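PDB 5DX9: trehalose-6-phosphate phosphatase from Cryptococcus neoformans, which belongs to the trehalose-phosphatase family of the HAD clan and holds a magnesium ion and a glycan in its pocket. Local coordinates for residues A[19-24]-A[57-62]; A[200-205]-A[259-264]. One frame throughout, in Å; residues are numbered along the deposited sequence.

Contact 1. Residues A[19-24]-A[57-62]; sequences NKRLLL and DPKNVV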
ATOM      1  N   ASN A  19      21.801   7.768   0.455  1.00 61.25           N
ATOM      2  CA  ASN A  19      21.683   9.084   1.075  1.00 62.03           C
ATOM      3  C   ASN A  19      20.272   9.341   1.593  1.00 59.98           C
ATOM      4  O   ASN A  19      20.089   9.781   2.727  1.00 60.35           O
ATOM      5  CB  ASN A  19      22.083  10.177   0.084  1.00 61.71           C
ATOM      6  CG  ASN A  19      23.546  10.096  -0.311  1.00 67.30           C
ATOM      7  OD1 ASN A  19      24.413   9.820   0.524  1.00 64.40           O
ATOM      8  ND2 ASN A  19      23.829  10.331  -1.589  1.00 67.75           N
ATOM      9  N   LYS A  20      19.276   9.067   0.753  1.00 60.05           N
ATOM     10  CA  LYS A  20      17.880   9.196   1.159  1.00 56.93           C
ATOM     11  C   LYS A  20      17.081   7.962   0.754  1.00 55.44           C
ATOM     12  O   LYS A  20      17.059   7.578  -0.415  1.00 51.83           O
ATOM     13  CB  LYS A  20      17.253  10.453   0.560  1.00 55.99           C
ATOM     14  CG  LYS A  20      16.008  10.911   1.298  1.00 55.64           C
ATOM     15  CD  LYS A  20      16.093  12.385   1.649  1.00 60.34           C
ATOM     16  CE  LYS A  20      15.164  12.738   2.794  1.00 58.05           C
ATOM     17  NZ  LYS A  20      15.609  12.100   4.068  1.00 62.14           N
ATOM     18  N   ARG A  21      16.415   7.349   1.727  1.00 54.63           N
ATOM     19  CA  ARG A  21      15.752   6.071   1.507  1.00 51.00           C
ATOM     20  C   ARG A  21      14.232   6.149   1.664  1.00 52.60           C
ATOM     21  O   ARG A  21      13.722   6.596   2.691  1.00 52.39           O
ATOM     22  CB  ARG A  21      16.329   5.026   2.464  1.00 51.87           C
ATOM     23  CG  ARG A  21      17.841   4.871   2.339  1.00 53.38           C
ATOM     24  CD  ARG A  21      18.373   3.771   3.237  1.00 53.92           C
ATOM     25  NE  ARG A  21      18.345   4.161   4.641  1.00 58.04           N
ATOM     26  CZ  ARG A  21      19.428   4.424   5.366  1.00 57.94           C
ATOM     27  NH1 ARG A  21      20.634   4.325   4.823  1.00 57.53           N
ATOM     28  NH2 ARG A  21      19.302   4.778   6.639  1.00 54.91           N
ATOM     29  N   LEU A  22      13.521   5.717   0.627  1.00 51.46           N
ATOM     30  CA  LEU A  22      12.065   5.625   0.667  1.00 48.02           C
ATOM     31  C   LEU A  22      11.653   4.211   1.061  1.00 48.00           C
ATOM     32  O   LEU A  22      11.884   3.258   0.316  1.00 45.51           O
ATOM     33  CB  LEU A  22      11.466   6.009  -0.689  1.00 45.76           C
ATOM     34  CG  LEU A  22       9.962   6.290  -0.752  1.00 45.46           C
ATOM     35  CD1 LEU A  22       9.571   7.368   0.249  1.00 50.09           C
ATOM     36  CD2 LEU A  22       9.557   6.698  -2.161  1.00 44.53           C
ATOM     37  N   LEU A  23      11.057   4.073   2.241  1.00 46.74           N
ATOM     38  CA  LEU A  23      10.696   2.757   2.757  1.00 48.12           C
ATOM     39  C   LEU A  23       9.182   2.611   2.885  1.00 49.66           C
ATOM     40  O   LEU A  23       8.551   3.253   3.726  1.00 48.72           O
ATOM     41  CB  LEU A  23      11.370   2.508   4.109  1.00 43.95           C
ATOM     42  CG  LEU A  23      12.893   2.659   4.144  1.00 48.88           C
ATOM     43  CD1 LEU A  23      13.442   2.335   5.538  1.00 46.44           C
ATOM     44  CD2 LEU A  23      13.544   1.789   3.075  1.00 42.33           C
ATOM     45  N   LEU A  24       8.608   1.748   2.054  1.00 44.33           N
ATOM     46  CA  LEU A  24       7.158   1.626   1.959  1.00 42.89           C
ATOM     47  C   LEU A  24       6.674   0.241   2.364  1.00 42.86           C
ATOM     48  O   LEU A  24       7.039  -0.759   1.747  1.00 42.61           O
ATOM     49  CB  LEU A  24       6.707   1.952   0.538  1.00 42.75           C
ATOM     50  CG  LEU A  24       7.251   3.286   0.020  1.00 43.44           C
ATOM     51  CD1 LEU A  24       6.942   3.473  -1.459  1.00 42.92           C
ATOM     52  CD2 LEU A  24       6.707   4.445   0.847  1.00 44.54           C
ATOM     53  N   ASP A  57      15.775   7.319  11.859  1.00 57.52           N
ATOM     54  CA  ASP A  57      16.786   7.758  10.903  1.00 54.36           C
ATOM     55  C   ASP A  57      16.238   8.861  10.003  1.00 57.94           C
ATOM     56  O   ASP A  57      15.256   8.660   9.289  1.00 58.97           O
ATOM     57  CB  ASP A  57      17.277   6.578  10.059  1.00 55.24           C
ATOM     58  CG  ASP A  57      18.465   6.934   9.177  1.00 55.75           C
ATOM     59  OD1 ASP A  57      18.770   8.135   9.008  1.00 55.20           O
ATOM     60  OD2 ASP A  57      19.095   6.001   8.637  1.00 55.64           O
ATOM     61  N   PRO A  58      16.878  10.038  10.037  1.00 57.20           N
ATOM     62  CA  PRO A  58      16.514  11.170   9.176  1.00 57.60           C
ATOM     63  C   PRO A  58      16.724  10.864   7.695  1.00 54.78           C
ATOM     64  O   PRO A  58      16.160  11.544   6.841  1.00 56.71           O
ATOM     65  CB  PRO A  58      17.459  12.283   9.643  1.00 59.20           C
ATOM     66  CG  PRO A  58      17.863  11.888  11.028  1.00 59.16           C
ATOM     67  CD  PRO A  58      17.928  10.394  11.005  1.00 56.42           C
ATOM     68  N   LYS A  59      17.535   9.852   7.402  1.00 54.95           N
ATOM     69  CA  LYS A  59      17.803   9.453   6.025  1.00 57.04           C
ATOM     70  C   LYS A  59      16.596   8.743   5.413  1.00 55.84           C
ATOM     71  O   LYS A  59      16.465   8.653   4.191  1.00 53.00           O
ATOM     72  CB  LYS A  59      19.039   8.551   5.965  1.00 55.35           C
ATOM     73  CG  LYS A  59      20.360   9.299   6.083  1.00 59.11           C
ATOM     74  CD  LYS A  59      21.522   8.361   6.386  1.00 60.66           C
ATOM     75  CE  LYS A  59      21.901   8.404   7.864  1.00 62.97           C
ATOM     76  NZ  LYS A  59      23.085   7.544   8.171  1.00 64.79           N
ATOM     77  N   ASN A  60      15.710   8.254   6.275  1.00 53.66           N
ATOM     78  CA  ASN A  60      14.553   7.482   5.835  1.00 54.16           C
ATOM     79  C   ASN A  60      13.263   8.290   5.729  1.00 55.65           C
ATOM     80  O   ASN A  60      12.983   9.156   6.560  1.00 56.86           O
ATOM     81  CB  ASN A  60      14.323   6.303   6.782  1.00 51.37           C
ATOM     82  CG  ASN A  60      15.402   5.249   6.670  1.00 51.53           C
ATOM     83  OD1 ASN A  60      16.043   5.111   5.630  1.00 49.94           O
ATOM     84  ND2 ASN A  60      15.606   4.494   7.742  1.00 52.79           N
ATOM     85  N   VAL A  61      12.485   8.002   4.691  1.00 55.81           N
ATOM     86  CA  VAL A  61      11.098   8.453   4.615  1.00 54.36           C
ATOM     87  C   VAL A  61      10.202   7.225   4.645  1.00 52.11           C
ATOM     88  O   VAL A  61      10.135   6.474   3.672  1.00 52.51           O
ATOM     89  CB  VAL A  61      10.817   9.275   3.354  1.00 50.79           C
ATOM     90  CG1 VAL A  61       9.316   9.410   3.135  1.00 50.69           C
ATOM     91  CG2 VAL A  61      11.474  10.640   3.464  1.00 55.00           C
ATOM     92  N   VAL A  62       9.527   7.019   5.769  1.00 50.39           N
ATOM     93  CA  VAL A  62       8.812   5.773   6.012  1.00 50.77           C
ATOM     94  C   VAL A  62       7.296   5.955   5.978  1.00 54.30           C
ATOM     95  O   VAL A  62       6.746   6.834   6.642  1.00 53.47           O
ATOM     96  CB  VAL A  62       9.212   5.169   7.365  1.00 52.86           C
ATOM     97  CG1 VAL A  62       8.709   3.740   7.480  1.00 51.30           C
ATOM     98  CG2 VAL A  62      10.725   5.224   7.534  1.00 53.17           C
TER
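Asp57 leads the second segment and turns its carboxylate toward the guanidinium of Arg21; a salt bridge is likely, though NH2 and OD2 are modelled too close together for its details to be trusted. OD1 of Asp57 also accepts from the backbone N of Lys59 (2.7 Å) in an Asx turn, where the donor lies above the carboxylate plane. Lys59 lays CB over one face of the Arg21 guanidinium, 3.8 Å from NH2 and offset toward the rim, and its O receives the backbone N of Arg21 (2.8 Å). Asn60 meets the same arginine at the guanidinium edge. A bend at chi3 (-72°) places NE of Arg21 for this bond. NE lies 2.7 Å from OD1 of Asn60, on a lone pair of the amide oxygen. The two planar groups are turned 59° apart. ND2 of Asn60 is held by Leu54 O and Tyr15 OH. Val61 gives its N to Arg21 O (2.7 Å) and takes Leu23 N on its O (2.9 Å), while its CG1 meets CD1 of Leu22 (3.5 Å). Val62 then pairs with Leu23 in parallel register. The strand segments 21-24 and 60-62, 22° apart, belong to the beta-alpha-beta unit of strand 21-25, helix 45-56 and strand 60-65. Helix 45-56 packs on Leu23 and Val62, helix 190-200 lies against Leu22, and strand 206-211 hydrogen-bonds to the other edge of strand 21-25.

Contact 2. Residues A[200-205]-A[259-264]; sequences ENPDVD and PDVELT
Pro202 and Leu263 bring their CA atoms to 4.6 Å where the loop from Pro202 to Asp205 runs beside Val261-Thr264, the two directions only 9° apart. The main anchor is the carbonyl oxygen of Pro202, which is gripped twice by one residue, Thr264. OG1 of the threonine donates to it at 2.8 Å, in the carbonyl plane and on a lone pair, while N of Thr264 reaches the same oxygen at 2.9 Å from a position tilted away from that plane. The threonine can do both because OG1 lies beside its own backbone N, anti to the carbonyl carbon (chi1 -61°). Its other branch, CG2, rests 4.0 Å from CB of Asp205. Farther back, the Pro202 ring and the Val261 side chain cross at about a right angle, but they are modelled too close for the fit to be judged in detail. CD2 of Leu263, a buried residue, touches the CA of Pro202 (4.0 Å). The loop thus docks on strand 261-263, which pairs antiparallel with strand 238-240. Within it, Asn201-Val204 form a type I beta turn that links helix 190-200 to strand 206-211, a helix-to-strand connection of the alpha/beta core typical of the HAD clan.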
ATOM      1  N   GLU A 200       7.559  13.765  -4.416  1.00 54.31           N
ATOM      2  CA  GLU A 200       7.919  14.575  -3.259  1.00 53.86           C
ATOM      3  C   GLU A 200       9.394  14.447  -2.903  1.00 55.25           C
ATOM      4  O   GLU A 200       9.989  15.378  -2.364  1.00 55.65           O
ATOM      5  CB  GLU A 200       7.081  14.184  -2.044  1.00 55.97           C
ATOM      6  CG  GLU A 200       5.617  14.560  -2.112  1.00 52.71           C
ATOM      7  CD  GLU A 200       4.875  14.161  -0.849  1.00 60.18           C
ATOM      8  OE1 GLU A 200       3.626  14.157  -0.860  1.00 61.85           O
ATOM      9  OE2 GLU A 200       5.550  13.847   0.158  1.00 63.54           O
ATOM     10  N   ASN A 201       9.976  13.288  -3.194  1.00 55.04           N
ATOM     11  CA  ASN A 201      11.337  12.991  -2.760  1.00 52.58           C
ATOM     12  C   ASN A 201      12.238  12.555  -3.903  1.00 53.49           C
ATOM     13  O   ASN A 201      12.636  11.392  -3.980  1.00 55.89           O
ATOM     14  CB  ASN A 201      11.315  11.916  -1.679  1.00 52.85           C
ATOM     15  CG  ASN A 201      10.449  12.300  -0.500  1.00 52.63           C
ATOM     16  OD1 ASN A 201       9.236  12.082  -0.510  1.00 52.93           O
ATOM     17  ND2 ASN A 201      11.064  12.881   0.523  1.00 48.12           N
ATOM     18  N   PRO A 202      12.571  13.499  -4.791  1.00 55.40           N
ATOM     19  CA  PRO A 202      13.366  13.258  -6.000  1.00 53.32           C
ATOM     20  C   PRO A 202      14.809  12.879  -5.693  1.00 52.57           C
ATOM     21  O   PRO A 202      15.548  12.513  -6.605  1.00 53.95           O
ATOM     22  CB  PRO A 202      13.313  14.605  -6.735  1.00 55.31           C
ATOM     23  CG  PRO A 202      12.200  15.369  -6.095  1.00 55.70           C
ATOM     24  CD  PRO A 202      12.154  14.905  -4.680  1.00 56.26           C
ATOM     25  N   ASP A 203      15.204  12.972  -4.429  1.00 52.64           N
ATOM     26  CA  ASP A 203      16.578  12.678  -4.040  1.00 52.31           C
ATOM     27  C   ASP A 203      16.730  11.253  -3.522  1.00 52.16           C
ATOM     28  O   ASP A 203      17.817  10.845  -3.113  1.00 51.87           O
ATOM     29  CB  ASP A 203      17.058  13.676  -2.985  1.00 53.42           C
ATOM     30  CG  ASP A 203      16.146  13.731  -1.774  1.00 59.46           C
ATOM     31  OD1 ASP A 203      16.656  14.011  -0.668  1.00 61.03           O
ATOM     32  OD2 ASP A 203      14.927  13.492  -1.925  1.00 55.15           O
ATOM     33  N   VAL A 204      15.635  10.500  -3.536  1.00 54.66           N
ATOM     34  CA  VAL A 204      15.658   9.105  -3.111  1.00 51.65           C
ATOM     35  C   VAL A 204      16.541   8.270  -4.031  1.00 49.33           C
ATOM     36  O   VAL A 204      16.425   8.350  -5.254  1.00 48.29           O
ATOM     37  CB  VAL A 204      14.240   8.507  -3.080  1.00 50.41           C
ATOM     38  CG1 VAL A 204      14.300   6.994  -2.950  1.00 45.81           C
ATOM     39  CG2 VAL A 204      13.440   9.117  -1.947  1.00 49.82           C
ATOM     40  N   ASP A 205      17.430   7.474  -3.442  1.00 50.99           N
ATOM     41  CA  ASP A 205      18.322   6.621  -4.223  1.00 52.43           C
ATOM     42  C   ASP A 205      18.207   5.155  -3.804  1.00 52.19           C
ATOM     43  O   ASP A 205      18.928   4.295  -4.310  1.00 53.10           O
ATOM     44  CB  ASP A 205      19.774   7.101  -4.100  1.00 53.95           C
ATOM     45  CG  ASP A 205      20.232   7.215  -2.662  1.00 56.24           C
ATOM     46  OD1 ASP A 205      19.368   7.215  -1.764  1.00 57.83           O
ATOM     47  OD2 ASP A 205      21.457   7.311  -2.429  1.00 61.25           O
ATOM     48  N   PRO A 259       6.544  21.984 -11.225  1.00 65.86           N
ATOM     49  CA  PRO A 259       7.491  21.603 -12.274  1.00 62.28           C
ATOM     50  C   PRO A 259       7.663  20.095 -12.396  1.00 62.92           C
ATOM     51  O   PRO A 259       7.290  19.351 -11.487  1.00 60.73           O
ATOM     52  CB  PRO A 259       8.791  22.249 -11.803  1.00 64.22           C
ATOM     53  CG  PRO A 259       8.702  22.156 -10.314  1.00 62.99           C
ATOM     54  CD  PRO A 259       7.235  22.333  -9.970  1.00 66.95           C
ATOM     55  N   ASP A 260       8.220  19.654 -13.520  1.00 63.59           N
ATOM     56  CA  ASP A 260       8.653  18.272 -13.660  1.00 60.06           C
ATOM     57  C   ASP A 260       9.909  18.087 -12.825  1.00 59.38           C
ATOM     58  O   ASP A 260      10.704  19.016 -12.684  1.00 61.67           O
ATOM     59  CB  ASP A 260       8.921  17.921 -15.125  1.00 57.39           C
ATOM     60  CG  ASP A 260       7.667  17.956 -15.971  1.00 57.88           C
ATOM     61  OD1 ASP A 260       6.649  18.509 -15.507  1.00 60.82           O
ATOM     62  OD2 ASP A 260       7.700  17.434 -17.104  1.00 60.77           O
ATOM     63  N   VAL A 261      10.095  16.898 -12.268  1.00 56.17           N
ATOM     64  CA  VAL A 261      11.262  16.654 -11.434  1.00 57.48           C
ATOM     65  C   VAL A 261      12.161  15.570 -12.020  1.00 58.69           C
ATOM     66  O   VAL A 261      11.690  14.652 -12.693  1.00 57.65           O
ATOM     67  CB  VAL A 261      10.856  16.252 -10.005  1.00 57.00           C
ATOM     68  CG1 VAL A 261      10.457  14.789  -9.960  1.00 57.11           C
ATOM     69  CG2 VAL A 261      11.997  16.513  -9.044  1.00 59.15           C
ATOM     70  N   GLU A 262      13.460  15.692 -11.772  1.00 58.49           N
ATOM     71  CA  GLU A 262      14.407  14.644 -12.130  1.00 58.97           C
ATOM     72  C   GLU A 262      14.605  13.701 -10.955  1.00 59.23           C
ATOM     73  O   GLU A 262      15.038  14.121  -9.881  1.00 61.25           O
ATOM     74  CB  GLU A 262      15.749  15.236 -12.557  1.00 63.19           C
ATOM     75  CG  GLU A 262      15.904  15.419 -14.054  1.00 65.53           C
ATOM     76  CD  GLU A 262      17.327  15.763 -14.449  1.00 73.57           C
ATOM     77  OE1 GLU A 262      17.506  16.518 -15.429  1.00 75.80           O
ATOM     78  OE2 GLU A 262      18.265  15.275 -13.780  1.00 70.24           O
ATOM     79  N   LEU A 263      14.284  12.427 -11.156  1.00 59.46           N
ATOM     80  CA  LEU A 263      14.423  11.436 -10.095  1.00 59.66           C
ATOM     81  C   LEU A 263      15.857  10.933  -9.991  1.00 55.48           C
ATOM     82  O   LEU A 263      16.535  10.741 -10.997  1.00 56.55           O
ATOM     83  CB  LEU A 263      13.473  10.258 -10.327  1.00 54.44           C
ATOM     84  CG  LEU A 263      11.981  10.588 -10.349  1.00 55.83           C
ATOM     85  CD1 LEU A 263      11.153   9.315 -10.479  1.00 55.83           C
ATOM     86  CD2 LEU A 263      11.591  11.365  -9.100  1.00 51.52           C
ATOM     87  N   THR A 264      16.310  10.718  -8.761  1.00 53.67           N
ATOM     88  CA  THR A 264      17.643  10.185  -8.519  1.00 52.70           C
ATOM     89  C   THR A 264      17.639   8.665  -8.627  1.00 54.09           C
ATOM     90  O   THR A 264      18.636   8.054  -9.012  1.00 51.91           O
ATOM     91  CB  THR A 264      18.166  10.596  -7.129  1.00 53.80           C
ATOM     92  OG1 THR A 264      18.239  12.024  -7.049  1.00 54.55           O
ATOM     93  CG2 THR A 264      19.542   9.993  -6.869  1.00 49.44           C
TER

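Overall arrangement
Contact 1 and contact 2 lie on the same side of the chain's centre, their centres about 14 Å apart, and they meet through the 200-205 loop. Asp205 provides the join: its carboxylate accepts the backbone N of both Asn19 and Lys20, with Asn19 N 2.9 Å from OD2, and its own N probably bonds Lys20 O. The same loop leads into strand 206-211, which flanks strand 21-25 on the edge away from contact 1's partner. Both strands run on toward the metal site, where Asn26, Asp28 and Asp212 bind the magnesium ion. Contact 1 lies back from that pocket, the Val62 side chain about 14 Å from the bound 6-O-phosphono-alpha-D-glucopyranose.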